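Local coordinates for putative exported protein (Bordetella pertussis Tohama I, PDB 2PFY) that binds pyroglutamic acid as an extracytoplasmic solute receptor, probably delivering it to a tripartite ATP-independent periplasmic transporter, at residues A[103-117]-A[208-220]. Sequence-based numbering, arbitrary orientation.
Sequences LAQRLDKQGIVLVYG and QSFVIANKRAFQR
V211 lies against Y116, its CG2 methyl 3.4 Å from Y116 CZ over one face of the ring, while its other methyl, CG1, turns to V115. A branched residue suits this place because its two methyls can serve two neighbours, and both face V211 because strand 112-117 carries a classic beta bulge there. V211 O takes a bond from V115 N (2.8 Å) and a weak one from Y116 N. Y116 CG lies between the backbone N and the carbonyl carbon (chi1 78°), which lays the ring across V211. These antiparallel strands form one margin of the mixed five-stranded sheet of a periplasmic-binding-protein fold, with 112-119 outermost. V113 and A213 exchange paired N-H to O bonds, and V113 CG2 packs against K215 and F218. On the sheet face toward helix 89-108, the F210 ring packs among methyls of L103, L107 and L114, which approach it obliquely; a large apolar ring suits a place where three leucines converge. I212 CG2 sits over the centre of one face of that ring. K215 N donates to G111 O (2.9 Å). Lysine suits 215 because its extended chain lays apolar methylenes on V113 and carries its charge to D108. There K215 NZ forms a salt bridge with D108 OD1 (2.6 Å), approaching from above the carboxylate plane. G111 is the C-prime residue of the Schellman motif that ends the helix, and its positive phi favours glycine.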
loop_
_atom_site.group_PDB
_atom_site.type_symbol
_atom_site.label_atom_id
_atom_site.label_comp_id
_atom_site.label_asym_id
_atom_site.label_seq_id
_atom_site.Cartn_x
_atom_site.Cartn_y
_atom_site.Cartn_z
ATOM N N LEU A 103 -5.961 3.383 13.687
ATOM C CA LEU A 103 -6.744 3.097 12.483
ATOM C C LEU A 103 -7.977 2.236 12.783
ATOM O O LEU A 103 -9.016 2.429 12.198
ATOM C CB LEU A 103 -5.879 2.372 11.435
ATOM C CG LEU A 103 -4.573 3.049 10.957
ATOM C CD1 LEU A 103 -4.085 2.440 9.638
ATOM C CD2 LEU A 103 -4.701 4.564 10.776
ATOM N N ALA A 104 -7.823 1.273 13.676
ATOM C CA ALA A 104 -8.879 0.335 14.002
ATOM C C ALA A 104 -10.018 1.084 14.696
ATOM O O ALA A 104 -11.218 0.814 14.461
ATOM C CB ALA A 104 -8.313 -0.817 14.879
ATOM N N GLN A 105 -9.632 2.062 15.516
ATOM C CA GLN A 105 -10.605 2.891 16.184
ATOM C C GLN A 105 -11.290 3.841 15.229
ATOM O O GLN A 105 -12.519 3.925 15.242
ATOM C CB GLN A 105 -9.983 3.603 17.391
ATOM C CG GLN A 105 -9.788 2.628 18.575
ATOM C CD GLN A 105 -10.936 1.579 18.724
ATOM O OE1 GLN A 105 -12.126 1.931 18.890
ATOM N NE2 GLN A 105 -10.568 0.289 18.666
ATOM N N ARG A 106 -10.521 4.490 14.355
ATOM C CA ARG A 106 -11.111 5.391 13.344
ATOM C C ARG A 106 -12.038 4.635 12.395
ATOM O O ARG A 106 -13.069 5.174 11.974
ATOM C CB ARG A 106 -10.053 6.179 12.550
ATOM C CG ARG A 106 -9.199 7.179 13.381
ATOM C CD ARG A 106 -9.949 8.491 13.743
ATOM N NE ARG A 106 -9.160 9.347 14.646
ATOM C CZ ARG A 106 -8.437 10.405 14.277
ATOM N NH1 ARG A 106 -8.362 10.787 13.008
ATOM N NH2 ARG A 106 -7.759 11.081 15.185
ATOM N N LEU A 107 -11.675 3.401 12.049
ATOM C CA LEU A 107 -12.532 2.593 11.177
ATOM C C LEU A 107 -13.811 2.104 11.874
ATOM O O LEU A 107 -14.885 2.081 11.276
ATOM C CB LEU A 107 -11.758 1.398 10.614
ATOM C CG LEU A 107 -10.671 1.714 9.567
ATOM C CD1 LEU A 107 -9.880 0.446 9.361
ATOM C CD2 LEU A 107 -11.226 2.255 8.234
ATOM N N ASP A 108 -13.681 1.704 13.132
ATOM C CA ASP A 108 -14.842 1.221 13.892
ATOM C C ASP A 108 -15.954 2.298 13.934
ATOM O O ASP A 108 -17.134 1.985 13.763
ATOM C CB ASP A 108 -14.403 0.788 15.299
ATOM C CG ASP A 108 -15.566 0.379 16.181
ATOM O OD1 ASP A 108 -16.073 -0.736 16.009
ATOM O OD2 ASP A 108 -15.952 1.170 17.058
ATOM N N LYS A 109 -15.567 3.559 14.124
ATOM C CA LYS A 109 -16.509 4.680 14.129
ATOM C C LYS A 109 -17.216 4.821 12.776
ATOM O O LYS A 109 -18.266 5.444 12.677
ATOM C CB LYS A 109 -15.798 5.989 14.497
ATOM C CG LYS A 109 -15.461 6.121 15.979
ATOM C CD LYS A 109 -14.246 7.041 16.201
ATOM C CE LYS A 109 -13.368 6.565 17.400
ATOM N NZ LYS A 109 -11.865 6.787 17.212
ATOM N N GLN A 110 -16.656 4.207 11.741
ATOM C CA GLN A 110 -17.243 4.277 10.412
ATOM C C GLN A 110 -17.998 3.012 10.013
ATOM O O GLN A 110 -18.370 2.864 8.842
ATOM C CB GLN A 110 -16.162 4.562 9.362
ATOM C CG GLN A 110 -15.539 5.918 9.472
ATOM C CD GLN A 110 -15.285 6.513 8.120
ATOM O OE1 GLN A 110 -16.220 6.778 7.345
ATOM N NE2 GLN A 110 -14.016 6.730 7.814
ATOM N N GLY A 111 -18.202 2.090 10.952
ATOM C CA GLY A 111 -18.879 0.832 10.620
ATOM C C GLY A 111 -17.970 -0.150 9.865
ATOM O O GLY A 111 -18.450 -0.985 9.084
ATOM N N ILE A 112 -16.660 -0.050 10.115
ATOM C CA ILE A 112 -15.660 -0.939 9.484
ATOM C C ILE A 112 -14.747 -1.642 10.497
ATOM O O ILE A 112 -14.285 -1.011 11.429
ATOM C CB ILE A 112 -14.768 -0.136 8.507
ATOM C CG1 ILE A 112 -15.615 0.440 7.375
ATOM C CG2 ILE A 112 -13.598 -1.013 7.975
ATOM C CD1 ILE A 112 -14.908 1.546 6.592
ATOM N N VAL A 113 -14.453 -2.926 10.274
ATOM C CA VAL A 113 -13.542 -3.696 11.114
ATOM C C VAL A 113 -12.209 -3.892 10.372
ATOM O O VAL A 113 -12.197 -4.379 9.243
ATOM C CB VAL A 113 -14.142 -5.116 11.449
ATOM C CG1 VAL A 113 -13.168 -5.962 12.230
ATOM C CG2 VAL A 113 -15.465 -4.979 12.191
ATOM N N LEU A 114 -11.115 -3.512 11.026
ATOM C CA LEU A 114 -9.768 -3.773 10.545
ATOM C C LEU A 114 -9.444 -5.222 10.853
ATOM O O LEU A 114 -9.381 -5.614 12.009
ATOM C CB LEU A 114 -8.775 -2.791 11.201
ATOM C CG LEU A 114 -7.217 -2.841 11.117
ATOM C CD1 LEU A 114 -6.623 -3.642 9.968
ATOM C CD2 LEU A 114 -6.666 -1.404 11.147
ATOM N N VAL A 115 -9.301 -6.033 9.809
ATOM C CA VAL A 115 -9.036 -7.446 9.984
ATOM C C VAL A 115 -7.511 -7.684 10.057
ATOM O O VAL A 115 -7.005 -8.218 11.062
ATOM C CB VAL A 115 -9.696 -8.286 8.869
ATOM C CG1 VAL A 115 -9.319 -9.763 9.005
ATOM C CG2 VAL A 115 -11.247 -8.066 8.863
ATOM N N TYR A 116 -6.766 -7.299 9.019
ATOM C CA TYR A 116 -5.303 -7.426 9.100
ATOM C C TYR A 116 -4.622 -6.461 8.128
ATOM O O TYR A 116 -5.282 -5.939 7.234
ATOM C CB TYR A 116 -4.847 -8.886 8.884
ATOM C CG TYR A 116 -4.835 -9.347 7.421
ATOM C CD1 TYR A 116 -3.728 -9.074 6.573
ATOM C CD2 TYR A 116 -5.918 -10.056 6.886
ATOM C CE1 TYR A 116 -3.745 -9.488 5.201
ATOM C CE2 TYR A 116 -5.928 -10.513 5.538
ATOM C CZ TYR A 116 -4.826 -10.209 4.719
ATOM O OH TYR A 116 -4.833 -10.625 3.419
ATOM N N GLY A 117 -3.315 -6.233 8.344
ATOM C CA GLY A 117 -2.448 -5.442 7.473
ATOM C C GLY A 117 -1.302 -6.266 6.900
ATOM O O GLY A 117 -0.951 -7.333 7.423
ATOM N N GLN A 208 1.449 0.502 3.681
ATOM C CA GLN A 208 0.727 -0.689 4.115
ATOM C C GLN A 208 -0.511 -0.896 3.278
ATOM O O GLN A 208 -1.078 0.034 2.725
ATOM C CB GLN A 208 0.287 -0.562 5.560
ATOM C CG GLN A 208 1.416 -0.289 6.547
ATOM C CD GLN A 208 2.482 -1.369 6.570
ATOM O OE1 GLN A 208 2.198 -2.546 6.470
ATOM N NE2 GLN A 208 3.713 -0.961 6.743
ATOM N N SER A 209 -0.935 -2.146 3.221
ATOM C CA SER A 209 -2.214 -2.499 2.645
ATOM C C SER A 209 -3.036 -3.128 3.777
ATOM O O SER A 209 -2.475 -3.770 4.665
ATOM C CB SER A 209 -1.913 -3.461 1.505
ATOM O OG SER A 209 -2.781 -4.546 1.501
ATOM N N PHE A 210 -4.343 -2.936 3.807
ATOM C CA PHE A 210 -5.132 -3.679 4.810
ATOM C C PHE A 210 -6.411 -4.307 4.303
ATOM O O PHE A 210 -6.883 -3.988 3.202
ATOM C CB PHE A 210 -5.345 -2.916 6.180
ATOM C CG PHE A 210 -6.127 -1.607 6.099
ATOM C CD1 PHE A 210 -6.170 -0.773 7.226
ATOM C CD2 PHE A 210 -6.762 -1.167 4.913
ATOM C CE1 PHE A 210 -6.864 0.479 7.213
ATOM C CE2 PHE A 210 -7.454 0.062 4.886
ATOM C CZ PHE A 210 -7.493 0.904 6.050
ATOM N N VAL A 211 -6.947 -5.215 5.114
ATOM C CA VAL A 211 -8.153 -5.938 4.803
ATOM C C VAL A 211 -9.176 -5.485 5.836
ATOM O O VAL A 211 -8.945 -5.572 7.043
ATOM C CB VAL A 211 -7.940 -7.453 4.818
ATOM C CG1 VAL A 211 -9.308 -8.240 4.797
ATOM C CG2 VAL A 211 -7.073 -7.860 3.607
ATOM N N ILE A 212 -10.273 -4.933 5.348
ATOM C CA ILE A 212 -11.240 -4.266 6.214
ATOM C C ILE A 212 -12.616 -4.902 5.927
ATOM O O ILE A 212 -12.920 -5.205 4.776
ATOM C CB ILE A 212 -11.268 -2.700 5.985
ATOM C CG1 ILE A 212 -11.404 -2.346 4.490
ATOM C CG2 ILE A 212 -10.005 -2.010 6.575
ATOM C CD1 ILE A 212 -11.725 -0.873 4.175
ATOM N N ALA A 213 -13.438 -5.095 6.966
ATOM C CA ALA A 213 -14.741 -5.744 6.805
ATOM C C ALA A 213 -15.914 -4.841 7.195
ATOM O O ALA A 213 -15.762 -3.929 8.004
ATOM C CB ALA A 213 -14.799 -7.112 7.560
ATOM N N ASN A 214 -17.062 -5.065 6.567
ATOM C CA ASN A 214 -18.314 -4.367 6.947
ATOM C C ASN A 214 -18.664 -4.833 8.365
ATOM O O ASN A 214 -18.825 -6.023 8.581
ATOM C CB ASN A 214 -19.425 -4.714 5.963
ATOM C CG ASN A 214 -20.757 -4.021 6.303
ATOM O OD1 ASN A 214 -21.548 -4.510 7.127
ATOM N ND2 ASN A 214 -20.999 -2.877 5.672
ATOM N N LYS A 215 -18.745 -3.894 9.313
ATOM C CA LYS A 215 -18.972 -4.234 10.735
ATOM C C LYS A 215 -20.284 -4.985 10.975
ATOM O O LYS A 215 -20.275 -6.001 11.635
ATOM C CB LYS A 215 -18.866 -2.988 11.634
ATOM C CG LYS A 215 -18.836 -3.304 13.126
ATOM C CD LYS A 215 -18.754 -1.992 13.893
ATOM C CE LYS A 215 -18.821 -2.184 15.377
ATOM N NZ LYS A 215 -18.680 -0.840 16.010
ATOM N N ARG A 216 -21.375 -4.520 10.371
ATOM C CA ARG A 216 -22.675 -5.202 10.465
ATOM C C ARG A 216 -22.646 -6.645 9.942
ATOM O O ARG A 216 -23.123 -7.566 10.608
ATOM C CB ARG A 216 -23.786 -4.383 9.779
ATOM C CG ARG A 216 -25.137 -5.103 9.706
ATOM C CD ARG A 216 -26.357 -4.168 9.820
ATOM N NE ARG A 216 -26.003 -2.798 10.239
ATOM C CZ ARG A 216 -26.358 -2.223 11.388
ATOM N NH1 ARG A 216 -27.111 -2.876 12.279
ATOM N NH2 ARG A 216 -25.967 -0.976 11.636
ATOM N N ALA A 217 -22.035 -6.844 8.782
ATOM C CA ALA A 217 -21.863 -8.171 8.237
ATOM C C ALA A 217 -21.020 -9.017 9.195
ATOM O O ALA A 217 -21.372 -10.179 9.479
ATOM C CB ALA A 217 -21.195 -8.098 6.845
ATOM N N PHE A 218 -19.900 -8.455 9.666
ATOM C CA PHE A 218 -18.994 -9.173 10.591
ATOM C C PHE A 218 -19.757 -9.551 11.874
ATOM O O PHE A 218 -19.700 -10.703 12.324
ATOM C CB PHE A 218 -17.787 -8.289 10.948
ATOM C CG PHE A 218 -16.755 -8.960 11.846
ATOM C CD1 PHE A 218 -15.793 -9.832 11.312
ATOM C CD2 PHE A 218 -16.716 -8.680 13.203
ATOM C CE1 PHE A 218 -14.831 -10.433 12.149
ATOM C CE2 PHE A 218 -15.785 -9.286 14.052
ATOM C CZ PHE A 218 -14.837 -10.162 13.533
ATOM N N GLN A 219 -20.467 -8.582 12.452
ATOM C CA GLN A 219 -21.175 -8.795 13.735
ATOM C C GLN A 219 -22.294 -9.836 13.603
ATOM O O GLN A 219 -22.711 -10.461 14.609
ATOM C CB GLN A 219 -21.727 -7.465 14.293
ATOM C CG GLN A 219 -20.670 -6.529 14.881
ATOM C CD GLN A 219 -21.255 -5.198 15.442
ATOM O OE1 GLN A 219 -22.211 -4.597 14.887
ATOM N NE2 GLN A 219 -20.657 -4.726 16.541
ATOM N N ARG A 220 -22.760 -10.079 12.376
ATOM C CA ARG A 220 -23.833 -11.071 12.198
ATOM C C ARG A 220 -23.339 -12.530 12.145
ATOM O O ARG A 220 -24.117 -13.445 12.292
ATOM C CB ARG A 220 -24.884 -10.647 11.125
ATOM C CG ARG A 220 -24.904 -11.370 9.800
ATOM C CD ARG A 220 -26.152 -10.938 8.958
ATOM N NE ARG A 220 -26.264 -9.494 8.851
ATOM C CZ ARG A 220 -25.761 -8.770 7.843
ATOM N NH1 ARG A 220 -25.104 -9.349 6.826
ATOM N NH2 ARG A 220 -25.914 -7.449 7.849
HETATM O O HOH W 1 -21.345 -1.602 9.150
#